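Local coordinates for Xaa-Pro Dipeptidase (Alteromonas macleodii, PDB 2QS8), which acts as a carboxypeptidase of the amidohydrolase superfamily, cleaving peptide bonds at a metal-bearing active site in a TIM-barrel domain, at the interface of chains A and B. Residues are numbered along the deposited sequence; one frame, centred on the assembly and turned at random. Chains: chain A/B, Xaa-Pro Dipeptidase.

The three contacts lie side by side in one stretch of the interface between chains A and B, their C-alpha centres about 11 Å apart for contacts 1 and 2, 10 Å for contacts 1 and 3, and 7 Å for contacts 2 and 3. Helix 175-188 of chain B serves all of them, sending B:Lys187 into contact 1, B:Arg183 into contact 2 and B:Tyr186 into contacts 1 and 3. A:Thr147 joins contacts 1 and 2, A:Gly148 contacts 1 and 3, and A:Thr146, A:Gln212 and B:Tyr228 contacts 2 and 3. The patch belongs to a deposited tetramer, which may be the biological assembly.

Contact 1: the interface of chains A and B. Residues chain A 147-148, 152, 154-155, 162, 165; chain B 184, 186-188.
B:Lys187 drives its ammonium group into a polar pocket of A:Asp152 and A:Thr154, on loops of this amidohydrolase-superfamily barrel. B:Lys187 NZ forms a salt bridge 2.7 Å from A:Asp152 OD2, arriving from above the carboxylate plane, 38° out of it, with the two side chains at about a right angle. B:Lys187 NZ also donates to the hydroxyl A:Thr154 OG1 at 2.5 Å. CG lies anti to the backbone N (chi1 -173°) and the chain stays extended beyond it, which carries NZ from helix 175-188 across to the A:Asp152 carboxylate. On the way B:Lys187 CD passes A:Gly148 CA at 3.8 Å, and CG and CE skirt the amide oxygen of A:Asn155. A:Tyr162 comes tip to tip with the lysine, A:Tyr162 CZ 3.9 Å from B:Lys187 CE. The phenol A:Tyr162 OH also accepts from B:Gln184 NE2 at 2.9 Å, nearly in the amide plane, while A:Thr147 CG2 rests against B:Gln184 OE1. Behind this shell, A:Gly148 N donates to the anti lone pair of A:Asp152 OD2 at 2.9 Å. A:Thr154 N and OG1 both reach A:Asp152 OD1 from one face, fixing the carboxylate's rotation. B:Asp188 OD1 takes another bond from B:Gln184 NE2 at 3.1 Å, steadying that amide.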
ATOM      1  N   THR A 147      -3.751  -6.254 -12.312  1.00 16.96           N
ATOM      2  CA  THR A 147      -2.565  -6.743 -13.010  1.00 16.87           C
ATOM      3  C   THR A 147      -2.857  -7.898 -13.969  1.00 17.14           C
ATOM      4  O   THR A 147      -3.384  -8.930 -13.571  1.00 17.75           O
ATOM      5  CB  THR A 147      -1.487  -7.182 -12.010  1.00 18.90           C
ATOM      6  OG1 THR A 147      -1.068  -6.043 -11.246  1.00 17.35           O
ATOM      7  CG2 THR A 147      -0.278  -7.811 -12.744  1.00 16.98           C
ATOM      8  N   GLY A 148      -2.510  -7.711 -15.236  1.00 16.69           N
ATOM      9  CA  GLY A 148      -2.736  -8.754 -16.221  1.00 17.66           C
ATOM     10  C   GLY A 148      -4.162  -8.862 -16.727  1.00 18.72           C
ATOM     11  O   GLY A 148      -4.448  -9.661 -17.614  1.00 19.06           O
ATOM     12  N   ASP A 152      -5.490  -4.338 -19.006  1.00 16.67           N
ATOM     13  CA  ASP A 152      -4.150  -3.920 -18.610  1.00 18.79           C
ATOM     14  C   ASP A 152      -3.465  -3.559 -19.931  1.00 20.37           C
ATOM     15  O   ASP A 152      -3.229  -4.421 -20.782  1.00 20.55           O
ATOM     16  CB  ASP A 152      -3.402  -5.071 -17.931  1.00 20.52           C
ATOM     17  CG  ASP A 152      -1.994  -4.677 -17.477  1.00 20.42           C
ATOM     18  OD1 ASP A 152      -1.402  -3.762 -18.086  1.00 17.37           O
ATOM     19  OD2 ASP A 152      -1.477  -5.299 -16.522  1.00 19.55           O
ATOM     20  N   THR A 154      -0.487  -3.085 -20.618  1.00 24.84           N
ATOM     21  CA  THR A 154       0.876  -3.587 -20.782  1.00 23.39           C
ATOM     22  C   THR A 154       0.956  -5.076 -21.069  1.00 23.61           C
ATOM     23  O   THR A 154       2.048  -5.639 -21.117  1.00 24.21           O
ATOM     24  CB  THR A 154       1.777  -3.248 -19.565  1.00 21.29           C
ATOM     25  OG1 THR A 154       1.204  -3.756 -18.357  1.00 18.14           O
ATOM     26  CG2 THR A 154       1.962  -1.740 -19.460  1.00 21.91           C
ATOM     27  N   ASN A 155      -0.195  -5.710 -21.264  1.00 24.44           N
ATOM     28  CA  ASN A 155      -0.220  -7.135 -21.598  1.00 23.95           C
ATOM     29  C   ASN A 155       0.416  -7.304 -22.977  1.00 24.29           C
ATOM     30  O   ASN A 155       0.528  -6.346 -23.733  1.00 22.98           O
ATOM     31  CB  ASN A 155      -1.654  -7.671 -21.657  1.00 23.46           C
ATOM     32  CG  ASN A 155      -2.208  -8.042 -20.287  1.00 24.42           C
ATOM     33  OD1 ASN A 155      -1.476  -8.461 -19.395  1.00 27.39           O
ATOM     34  ND2 ASN A 155      -3.516  -7.913 -20.130  1.00 22.69           N
ATOM     35  N   TYR A 162       8.228  -3.050 -20.990  1.00 25.94           N
ATOM     36  CA  TYR A 162       7.171  -2.301 -20.326  1.00 23.43           C
ATOM     37  C   TYR A 162       7.504  -2.053 -18.860  1.00 23.39           C
ATOM     38  O   TYR A 162       8.304  -2.774 -18.271  1.00 20.88           O
ATOM     39  CB  TYR A 162       5.825  -3.038 -20.439  1.00 22.25           C
ATOM     40  CG  TYR A 162       5.642  -4.263 -19.541  1.00 21.60           C
ATOM     41  CD1 TYR A 162       5.062  -4.144 -18.277  1.00 22.19           C
ATOM     42  CD2 TYR A 162       6.015  -5.542 -19.979  1.00 21.73           C
ATOM     43  CE1 TYR A 162       4.847  -5.270 -17.473  1.00 21.90           C
ATOM     44  CE2 TYR A 162       5.811  -6.665 -19.184  1.00 18.02           C
ATOM     45  CZ  TYR A 162       5.221  -6.524 -17.932  1.00 22.53           C
ATOM     46  OH  TYR A 162       4.982  -7.630 -17.149  1.00 23.01           O
ATOM     47  N   PRO A 165       2.593  -0.948 -14.439  1.00 22.07           N
ATOM     48  CA  PRO A 165       1.649   0.166 -14.310  1.00 21.46           C
ATOM     49  C   PRO A 165       1.311   0.513 -12.870  1.00 21.04           C
ATOM     50  O   PRO A 165       1.353  -0.345 -11.987  1.00 20.66           O
ATOM     51  CB  PRO A 165       0.416  -0.329 -15.059  1.00 22.47           C
ATOM     52  CG  PRO A 165       0.943  -1.430 -15.947  1.00 23.84           C
ATOM     53  CD  PRO A 165       1.946  -2.101 -15.084  1.00 21.50           C
TER
ATOM     54  N   GLN B 184       0.707 -11.220 -11.526  1.00 16.88           N
ATOM     55  CA  GLN B 184       1.860 -11.031 -12.404  1.00 16.28           C
ATOM     56  C   GLN B 184       2.289 -12.370 -13.002  1.00 17.09           C
ATOM     57  O   GLN B 184       2.705 -12.440 -14.158  1.00 17.03           O
ATOM     58  CB  GLN B 184       3.048 -10.429 -11.641  1.00 18.90           C
ATOM     59  CG  GLN B 184       4.240 -10.113 -12.522  1.00 16.90           C
ATOM     60  CD  GLN B 184       3.898  -9.098 -13.599  1.00 21.17           C
ATOM     61  OE1 GLN B 184       3.171  -8.135 -13.349  1.00 21.98           O
ATOM     62  NE2 GLN B 184       4.431  -9.302 -14.802  1.00 19.64           N
ATOM     63  N   TYR B 186       0.298 -14.812 -13.587  1.00 15.98           N
ATOM     64  CA  TYR B 186      -0.729 -15.106 -14.581  1.00 17.18           C
ATOM     65  C   TYR B 186      -0.372 -14.322 -15.857  1.00 16.79           C
ATOM     66  O   TYR B 186      -0.481 -14.827 -16.976  1.00 16.48           O
ATOM     67  CB  TYR B 186      -2.105 -14.637 -14.079  1.00 16.71           C
ATOM     68  CG  TYR B 186      -3.120 -14.406 -15.168  1.00 15.93           C
ATOM     69  CD1 TYR B 186      -3.692 -15.475 -15.867  1.00 17.32           C
ATOM     70  CD2 TYR B 186      -3.507 -13.114 -15.515  1.00 18.09           C
ATOM     71  CE1 TYR B 186      -4.627 -15.257 -16.884  1.00 18.03           C
ATOM     72  CE2 TYR B 186      -4.437 -12.883 -16.524  1.00 19.01           C
ATOM     73  CZ  TYR B 186      -4.995 -13.957 -17.204  1.00 19.56           C
ATOM     74  OH  TYR B 186      -5.924 -13.723 -18.188  1.00 21.31           O
ATOM     75  N   LYS B 187       0.065 -13.086 -15.653  1.00 17.02           N
ATOM     76  CA  LYS B 187       0.423 -12.205 -16.752  1.00 16.57           C
ATOM     77  C   LYS B 187       1.628 -12.744 -17.512  1.00 16.11           C
ATOM     78  O   LYS B 187       1.642 -12.692 -18.730  1.00 18.52           O
ATOM     79  CB  LYS B 187       0.704 -10.791 -16.213  1.00 17.51           C
ATOM     80  CG  LYS B 187       0.941  -9.701 -17.258  1.00 15.00           C
ATOM     81  CD  LYS B 187       1.030  -8.321 -16.578  1.00 14.99           C
ATOM     82  CE  LYS B 187       1.360  -7.226 -17.582  1.00 15.29           C
ATOM     83  NZ  LYS B 187       1.156  -5.885 -16.996  1.00 14.37           N
ATOM     84  N   ASP B 188       2.621 -13.275 -16.798  1.00 16.59           N
ATOM     85  CA  ASP B 188       3.809 -13.814 -17.447  1.00 18.40           C
ATOM     86  C   ASP B 188       3.504 -15.088 -18.246  1.00 20.79           C
ATOM     87  O   ASP B 188       4.267 -15.455 -19.136  1.00 19.98           O
ATOM     88  CB  ASP B 188       4.904 -14.132 -16.428  1.00 19.88           C
ATOM     89  CG  ASP B 188       5.423 -12.895 -15.706  1.00 23.78           C
ATOM     90  OD1 ASP B 188       5.444 -11.796 -16.305  1.00 23.70           O
ATOM     91  OD2 ASP B 188       5.829 -13.037 -14.540  1.00 22.97           O
TER
HETATM   92  O   HOH W   1      -6.368 -11.133 -18.382  1.00 22.75           O

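Contact 2: the interface of chains A and B. Residues chain A 146-147, 172-173, 212-214, 217; chain B 179, 183, 228.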
ATOM      1  N   THR A 146      -7.062  -5.056 -13.075  1.00 15.10           N
ATOM      2  CA  THR A 146      -6.077  -5.545 -12.126  1.00 15.64           C
ATOM      3  C   THR A 146      -4.903  -6.084 -12.951  1.00 16.05           C
ATOM      4  O   THR A 146      -5.047  -6.335 -14.144  1.00 15.36           O
ATOM      5  CB  THR A 146      -6.643  -6.665 -11.242  1.00 15.50           C
ATOM      6  OG1 THR A 146      -7.248  -7.675 -12.051  1.00 14.12           O
ATOM      7  CG2 THR A 146      -7.670  -6.090 -10.300  1.00 15.03           C
ATOM      8  N   THR A 147      -3.751  -6.254 -12.312  1.00 16.96           N
ATOM      9  CA  THR A 147      -2.565  -6.743 -13.010  1.00 16.87           C
ATOM     10  C   THR A 147      -2.857  -7.898 -13.969  1.00 17.14           C
ATOM     11  O   THR A 147      -3.384  -8.930 -13.571  1.00 17.75           O
ATOM     12  CB  THR A 147      -1.487  -7.182 -12.010  1.00 18.90           C
ATOM     13  OG1 THR A 147      -1.068  -6.043 -11.246  1.00 17.35           O
ATOM     14  CG2 THR A 147      -0.278  -7.811 -12.744  1.00 16.98           C
ATOM     15  N   VAL A 172      -4.810  -1.856 -11.003  1.00 18.24           N
ATOM     16  CA  VAL A 172      -4.873  -1.873  -9.547  1.00 17.33           C
ATOM     17  C   VAL A 172      -4.876  -3.236  -8.867  1.00 17.47           C
ATOM     18  O   VAL A 172      -5.113  -4.265  -9.492  1.00 17.19           O
ATOM     19  CB  VAL A 172      -6.164  -1.171  -9.087  1.00 15.94           C
ATOM     20  CG1 VAL A 172      -6.220   0.247  -9.635  1.00 14.83           C
ATOM     21  CG2 VAL A 172      -7.371  -1.975  -9.574  1.00 12.12           C
ATOM     22  N   ASN A 173      -4.639  -3.201  -7.561  1.00 17.86           N
ATOM     23  CA  ASN A 173      -4.646  -4.380  -6.703  1.00 20.34           C
ATOM     24  C   ASN A 173      -5.056  -3.872  -5.315  1.00 20.38           C
ATOM     25  O   ASN A 173      -4.393  -3.003  -4.748  1.00 22.23           O
ATOM     26  CB  ASN A 173      -3.259  -5.035  -6.646  1.00 18.15           C
ATOM     27  CG  ASN A 173      -2.877  -5.713  -7.946  1.00 21.51           C
ATOM     28  OD1 ASN A 173      -3.501  -6.699  -8.360  1.00 19.98           O
ATOM     29  ND2 ASN A 173      -1.849  -5.188  -8.606  1.00 17.56           N
ATOM     30  N   GLN A 212     -11.585 -11.302 -12.223  1.00 19.13           N
ATOM     31  CA  GLN A 212     -10.363 -10.511 -12.026  1.00 18.87           C
ATOM     32  C   GLN A 212     -10.447  -9.368 -11.005  1.00 20.34           C
ATOM     33  O   GLN A 212      -9.516  -8.582 -10.853  1.00 21.08           O
ATOM     34  CB  GLN A 212      -9.856  -9.998 -13.378  1.00 18.31           C
ATOM     35  CG  GLN A 212      -9.679 -11.123 -14.391  1.00 16.04           C
ATOM     36  CD  GLN A 212      -8.999 -10.679 -15.665  1.00 18.25           C
ATOM     37  OE1 GLN A 212      -9.112  -9.518 -16.068  1.00 18.22           O
ATOM     38  NE2 GLN A 212      -8.303 -11.608 -16.322  1.00 14.92           N
ATOM     39  N   PHE A 213     -11.566  -9.290 -10.302  1.00 19.58           N
ATOM     40  CA  PHE A 213     -11.757  -8.305  -9.246  1.00 20.90           C
ATOM     41  C   PHE A 213     -12.268  -9.095  -8.048  1.00 21.06           C
ATOM     42  O   PHE A 213     -13.130  -9.970  -8.197  1.00 21.20           O
ATOM     43  CB  PHE A 213     -12.799  -7.250  -9.635  1.00 20.85           C
ATOM     44  CG  PHE A 213     -12.221  -5.992 -10.244  1.00 20.84           C
ATOM     45  CD1 PHE A 213     -11.694  -5.993 -11.532  1.00 20.34           C
ATOM     46  CD2 PHE A 213     -12.212  -4.806  -9.521  1.00 20.80           C
ATOM     47  CE1 PHE A 213     -11.169  -4.824 -12.094  1.00 21.81           C
ATOM     48  CE2 PHE A 213     -11.686  -3.627 -10.071  1.00 22.99           C
ATOM     49  CZ  PHE A 213     -11.165  -3.639 -11.361  1.00 22.06           C
ATOM     50  N   THR A 214     -11.734  -8.816  -6.868  1.00 19.41           N
ATOM     51  CA  THR A 214     -12.196  -9.494  -5.658  1.00 20.20           C
ATOM     52  C   THR A 214     -13.472  -8.739  -5.267  1.00 20.15           C
ATOM     53  O   THR A 214     -13.724  -7.644  -5.771  1.00 19.53           O
ATOM     54  CB  THR A 214     -11.179  -9.362  -4.515  1.00 19.16           C
ATOM     55  OG1 THR A 214     -11.131  -7.994  -4.113  1.00 18.50           O
ATOM     56  CG2 THR A 214      -9.762  -9.803  -4.963  1.00 19.56           C
ATOM     57  N   GLU A 217     -12.527  -5.471  -3.894  1.00 23.29           N
ATOM     58  CA  GLU A 217     -12.078  -4.535  -4.908  1.00 23.41           C
ATOM     59  C   GLU A 217     -13.234  -3.934  -5.722  1.00 21.62           C
ATOM     60  O   GLU A 217     -13.250  -2.730  -5.966  1.00 21.72           O
ATOM     61  CB  GLU A 217     -11.057  -5.199  -5.848  1.00 23.90           C
ATOM     62  CG  GLU A 217      -9.765  -5.651  -5.160  1.00 24.76           C
ATOM     63  CD  GLU A 217      -8.827  -6.431  -6.081  1.00 25.21           C
ATOM     64  OE1 GLU A 217      -9.298  -7.205  -6.936  1.00 23.90           O
ATOM     65  OE2 GLU A 217      -7.601  -6.285  -5.928  1.00 27.47           O
TER
ATOM     66  N   TYR B 179      -1.644 -10.357  -4.153  1.00 18.77           N
ATOM     67  CA  TYR B 179      -2.475 -10.435  -5.351  1.00 19.19           C
ATOM     68  C   TYR B 179      -1.733  -9.896  -6.580  1.00 19.82           C
ATOM     69  O   TYR B 179      -1.832 -10.461  -7.668  1.00 21.12           O
ATOM     70  CB  TYR B 179      -3.793  -9.663  -5.161  1.00 19.32           C
ATOM     71  CG  TYR B 179      -4.953 -10.515  -4.683  1.00 19.27           C
ATOM     72  CD1 TYR B 179      -5.099 -10.840  -3.333  1.00 19.26           C
ATOM     73  CD2 TYR B 179      -5.911 -10.995  -5.587  1.00 17.97           C
ATOM     74  CE1 TYR B 179      -6.171 -11.615  -2.892  1.00 17.61           C
ATOM     75  CE2 TYR B 179      -6.991 -11.773  -5.156  1.00 18.70           C
ATOM     76  CZ  TYR B 179      -7.113 -12.079  -3.813  1.00 19.89           C
ATOM     77  OH  TYR B 179      -8.172 -12.846  -3.401  1.00 22.65           O
ATOM     78  N   ARG B 183      -1.147 -12.286  -9.730  1.00 16.09           N
ATOM     79  CA  ARG B 183      -1.617 -11.834 -11.023  1.00 16.59           C
ATOM     80  C   ARG B 183      -0.467 -11.635 -12.018  1.00 17.44           C
ATOM     81  O   ARG B 183      -0.639 -11.877 -13.216  1.00 18.62           O
ATOM     82  CB  ARG B 183      -2.439 -10.554 -10.862  1.00 16.68           C
ATOM     83  CG  ARG B 183      -3.844 -10.825 -10.292  1.00 16.59           C
ATOM     84  CD  ARG B 183      -4.579  -9.552  -9.892  1.00 15.00           C
ATOM     85  NE  ARG B 183      -5.948  -9.813  -9.456  1.00 15.78           N
ATOM     86  CZ  ARG B 183      -6.594  -9.080  -8.553  1.00 14.44           C
ATOM     87  NH1 ARG B 183      -6.000  -8.034  -7.984  1.00 14.38           N
ATOM     88  NH2 ARG B 183      -7.829  -9.385  -8.209  1.00 14.93           N
ATOM     89  N   TYR B 228      -7.820 -17.377 -10.571  1.00 22.67           N
ATOM     90  CA  TYR B 228      -7.172 -17.538 -11.857  1.00 23.39           C
ATOM     91  C   TYR B 228      -7.002 -19.004 -12.261  1.00 24.14           C
ATOM     92  O   TYR B 228      -6.312 -19.312 -13.230  1.00 25.15           O
ATOM     93  CB  TYR B 228      -5.825 -16.790 -11.862  1.00 23.28           C
ATOM     94  CG  TYR B 228      -6.015 -15.284 -11.802  1.00 21.10           C
ATOM     95  CD1 TYR B 228      -6.417 -14.661 -10.614  1.00 19.57           C
ATOM     96  CD2 TYR B 228      -5.917 -14.503 -12.955  1.00 18.06           C
ATOM     97  CE1 TYR B 228      -6.728 -13.308 -10.580  1.00 17.79           C
ATOM     98  CE2 TYR B 228      -6.230 -13.138 -12.932  1.00 18.60           C
ATOM     99  CZ  TYR B 228      -6.639 -12.554 -11.736  1.00 17.69           C
ATOM    100  OH  TYR B 228      -6.979 -11.228 -11.693  1.00 19.22           O
TER
HETATM  101  O   HOH W   2      -6.198  -9.468 -13.630  1.00 24.57           O
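A capping box at the start of helix 215-227 in chain A, where A:Thr214 and A:Glu217 trade backbone and side-chain bonds, receives B:Arg183 from helix 175-188 of chain B. The guanidinium and carboxylate meet end-on and nearly coplanar. B:Arg183 NH2 forms the salt bridge to A:Glu217 OE1 at 2.9 Å, and B:Arg183 NH1 points almost straight (177° at H) at the syn lone pair of A:Glu217 OE2, 3.1 Å away. B:Arg183 NH1 also donates in plane to the amide oxygen A:Asn173 OD1 at 2.9 Å, on a lone pair. A:Asn173 is itself oriented by ND2, which binds A:Thr147 OG1. The third nitrogen, B:Arg183 NE, donates to B:Tyr228 OH within its own chain at 2.8 Å, tilted from the guanidinium plane. One face of the guanidinium carries B:Tyr179 CD2 over its centre, and A:Thr146 CB covers the rim of the other. Beyond this sandwich the side chains meet tip to tip, B:Tyr179 CE2 3.4 Å from A:Thr214 CG2. A:Thr146 OG1 sits between backbone N and carbonyl carbon (chi1 51°), from where it donates to A:Gln212 O at 2.7 Å. A water links OG1 to B:Tyr228 OH. Clamped at both faces and several edges, the arginine is likely to anchor chain B on chain A in the tetramer.

Contact 3: the interface of chains A and B. Residues chain A 146, 148, 207, 210-212; chain B 186, 227-228.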
ATOM      1  N   THR A 146      -7.062  -5.056 -13.075  1.00 15.10           N
ATOM      2  CA  THR A 146      -6.077  -5.545 -12.126  1.00 15.64           C
ATOM      3  C   THR A 146      -4.903  -6.084 -12.951  1.00 16.05           C
ATOM      4  O   THR A 146      -5.047  -6.335 -14.144  1.00 15.36           O
ATOM      5  CB  THR A 146      -6.643  -6.665 -11.242  1.00 15.50           C
ATOM      6  OG1 THR A 146      -7.248  -7.675 -12.051  1.00 14.12           O
ATOM      7  CG2 THR A 146      -7.670  -6.090 -10.300  1.00 15.03           C
ATOM      8  N   GLY A 148      -2.510  -7.711 -15.236  1.00 16.69           N
ATOM      9  CA  GLY A 148      -2.736  -8.754 -16.221  1.00 17.66           C
ATOM     10  C   GLY A 148      -4.162  -8.862 -16.727  1.00 18.72           C
ATOM     11  O   GLY A 148      -4.448  -9.661 -17.614  1.00 19.06           O
ATOM     12  N   SER A 207      -6.733 -15.954 -19.975  1.00 27.75           N
ATOM     13  CA  SER A 207      -8.166 -16.094 -19.727  1.00 27.98           C
ATOM     14  C   SER A 207      -9.087 -15.155 -20.490  1.00 28.05           C
ATOM     15  O   SER A 207      -8.740 -14.010 -20.788  1.00 27.19           O
ATOM     16  CB  SER A 207      -8.462 -15.960 -18.229  1.00 28.83           C
ATOM     17  OG  SER A 207      -9.842 -16.155 -17.962  1.00 30.70           O
ATOM     18  N   ASN A 210     -12.246 -15.426 -16.500  1.00 25.78           N
ATOM     19  CA  ASN A 210     -12.009 -15.623 -15.068  1.00 24.32           C
ATOM     20  C   ASN A 210     -12.267 -14.346 -14.244  1.00 20.89           C
ATOM     21  O   ASN A 210     -12.097 -13.236 -14.739  1.00 20.52           O
ATOM     22  CB  ASN A 210     -10.566 -16.109 -14.845  1.00 21.65           C
ATOM     23  CG  ASN A 210      -9.590 -14.966 -14.628  1.00 24.16           C
ATOM     24  OD1 ASN A 210      -9.173 -14.696 -13.495  1.00 23.79           O
ATOM     25  ND2 ASN A 210      -9.231 -14.277 -15.705  1.00 20.80           N
ATOM     26  N   PRO A 211     -12.697 -14.494 -12.981  1.00 19.79           N
ATOM     27  CA  PRO A 211     -12.964 -13.327 -12.118  1.00 19.90           C
ATOM     28  C   PRO A 211     -11.654 -12.571 -11.825  1.00 19.43           C
ATOM     29  O   PRO A 211     -10.716 -13.145 -11.250  1.00 18.49           O
ATOM     30  CB  PRO A 211     -13.567 -13.962 -10.868  1.00 19.01           C
ATOM     31  CG  PRO A 211     -12.842 -15.277 -10.793  1.00 20.58           C
ATOM     32  CD  PRO A 211     -12.868 -15.750 -12.230  1.00 19.45           C
ATOM     33  N   GLN A 212     -11.585 -11.302 -12.223  1.00 19.13           N
ATOM     34  CA  GLN A 212     -10.363 -10.511 -12.026  1.00 18.87           C
ATOM     35  C   GLN A 212     -10.447  -9.368 -11.005  1.00 20.34           C
ATOM     36  O   GLN A 212      -9.516  -8.582 -10.853  1.00 21.08           O
ATOM     37  CB  GLN A 212      -9.856  -9.998 -13.378  1.00 18.31           C
ATOM     38  CG  GLN A 212      -9.679 -11.123 -14.391  1.00 16.04           C
ATOM     39  CD  GLN A 212      -8.999 -10.679 -15.665  1.00 18.25           C
ATOM     40  OE1 GLN A 212      -9.112  -9.518 -16.068  1.00 18.22           O
ATOM     41  NE2 GLN A 212      -8.303 -11.608 -16.322  1.00 14.92           N
TER
ATOM     42  N   TYR B 186       0.298 -14.812 -13.587  1.00 15.98           N
ATOM     43  CA  TYR B 186      -0.729 -15.106 -14.581  1.00 17.18           C
ATOM     44  C   TYR B 186      -0.372 -14.322 -15.857  1.00 16.79           C
ATOM     45  O   TYR B 186      -0.481 -14.827 -16.976  1.00 16.48           O
ATOM     46  CB  TYR B 186      -2.105 -14.637 -14.079  1.00 16.71           C
ATOM     47  CG  TYR B 186      -3.120 -14.406 -15.168  1.00 15.93           C
ATOM     48  CD1 TYR B 186      -3.692 -15.475 -15.867  1.00 17.32           C
ATOM     49  CD2 TYR B 186      -3.507 -13.114 -15.515  1.00 18.09           C
ATOM     50  CE1 TYR B 186      -4.627 -15.257 -16.884  1.00 18.03           C
ATOM     51  CE2 TYR B 186      -4.437 -12.883 -16.524  1.00 19.01           C
ATOM     52  CZ  TYR B 186      -4.995 -13.957 -17.204  1.00 19.56           C
ATOM     53  OH  TYR B 186      -5.924 -13.723 -18.188  1.00 21.31           O
ATOM     54  N   ASP B 227      -9.033 -17.626  -8.142  1.00 24.57           N
ATOM     55  CA  ASP B 227      -9.698 -16.781  -9.136  1.00 24.57           C
ATOM     56  C   ASP B 227      -9.070 -16.939 -10.517  1.00 23.64           C
ATOM     57  O   ASP B 227      -9.710 -16.668 -11.525  1.00 25.93           O
ATOM     58  CB  ASP B 227      -9.640 -15.300  -8.735  1.00 24.72           C
ATOM     59  CG  ASP B 227     -10.644 -14.940  -7.642  1.00 25.71           C
ATOM     60  OD1 ASP B 227     -11.483 -15.794  -7.264  1.00 25.45           O
ATOM     61  OD2 ASP B 227     -10.589 -13.784  -7.170  1.00 25.21           O
ATOM     62  N   TYR B 228      -7.820 -17.377 -10.571  1.00 22.67           N
ATOM     63  CA  TYR B 228      -7.172 -17.538 -11.857  1.00 23.39           C
ATOM     64  C   TYR B 228      -7.002 -19.004 -12.261  1.00 24.14           C
ATOM     65  O   TYR B 228      -6.312 -19.312 -13.230  1.00 25.15           O
ATOM     66  CB  TYR B 228      -5.825 -16.790 -11.862  1.00 23.28           C
ATOM     67  CG  TYR B 228      -6.015 -15.284 -11.802  1.00 21.10           C
ATOM     68  CD1 TYR B 228      -6.417 -14.661 -10.614  1.00 19.57           C
ATOM     69  CD2 TYR B 228      -5.917 -14.503 -12.955  1.00 18.06           C
ATOM     70  CE1 TYR B 228      -6.728 -13.308 -10.580  1.00 17.79           C
ATOM     71  CE2 TYR B 228      -6.230 -13.138 -12.932  1.00 18.60           C
ATOM     72  CZ  TYR B 228      -6.639 -12.554 -11.736  1.00 17.69           C
ATOM     73  OH  TYR B 228      -6.979 -11.228 -11.693  1.00 19.22           O
TER
HETATM   74  O   HOH W   3      -9.563 -11.672  -8.870  1.00 19.61           O
HETATM   75  O   HOH W   4      -6.368 -11.133 -18.382  1.00 22.75           O
HETATM   76  O   HOH W   5      -6.198  -9.468 -13.630  1.00 24.57           O
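B:Tyr186 reaches tip-first to A:Ser207, and A:Ser207 N donates to the phenol B:Tyr186 OH at 3.0 Å from the edge of the ring, in its plane. The packing is tight where B:Tyr228 fits between B:Tyr186 and A:Asn210: B:Tyr228 CD2 lies over the B:Tyr186 ring, toward the rim, and A:Asn210 OD1 sits over a face of the B:Tyr228 ring, toward the rim, 3.3 Å from B:Tyr228 CD2. That amide is doubtful as modelled, because A:Asn210 OD1 also lies 2.8 Å from B:Asp227 O, a carbonyl oxygen, and both can only accept. With the amide turned over, ND2 could donate there instead. A:Asn210 is tethered through its backbone N to A:Ser207 OG. A:Pro211 lies obliquely across B:Asp227, A:Pro211 CG 3.8 Å from B:Asp227 CB. The other side is looser and bridged by water. One water joins B:Tyr186 OH to A:Gly148 O and to A:Gln212 NE2, whose extended side chain crosses the phenol at about a right angle. A phenylalanine in place of B:Tyr186 would probably leave A:Ser207 N without its acceptor and this water without one of its mates. At the far end, a second water lies 3.0 Å from A:Pro211 O and 2.9 Å from the carboxylate oxygen B:Asp227 OD2.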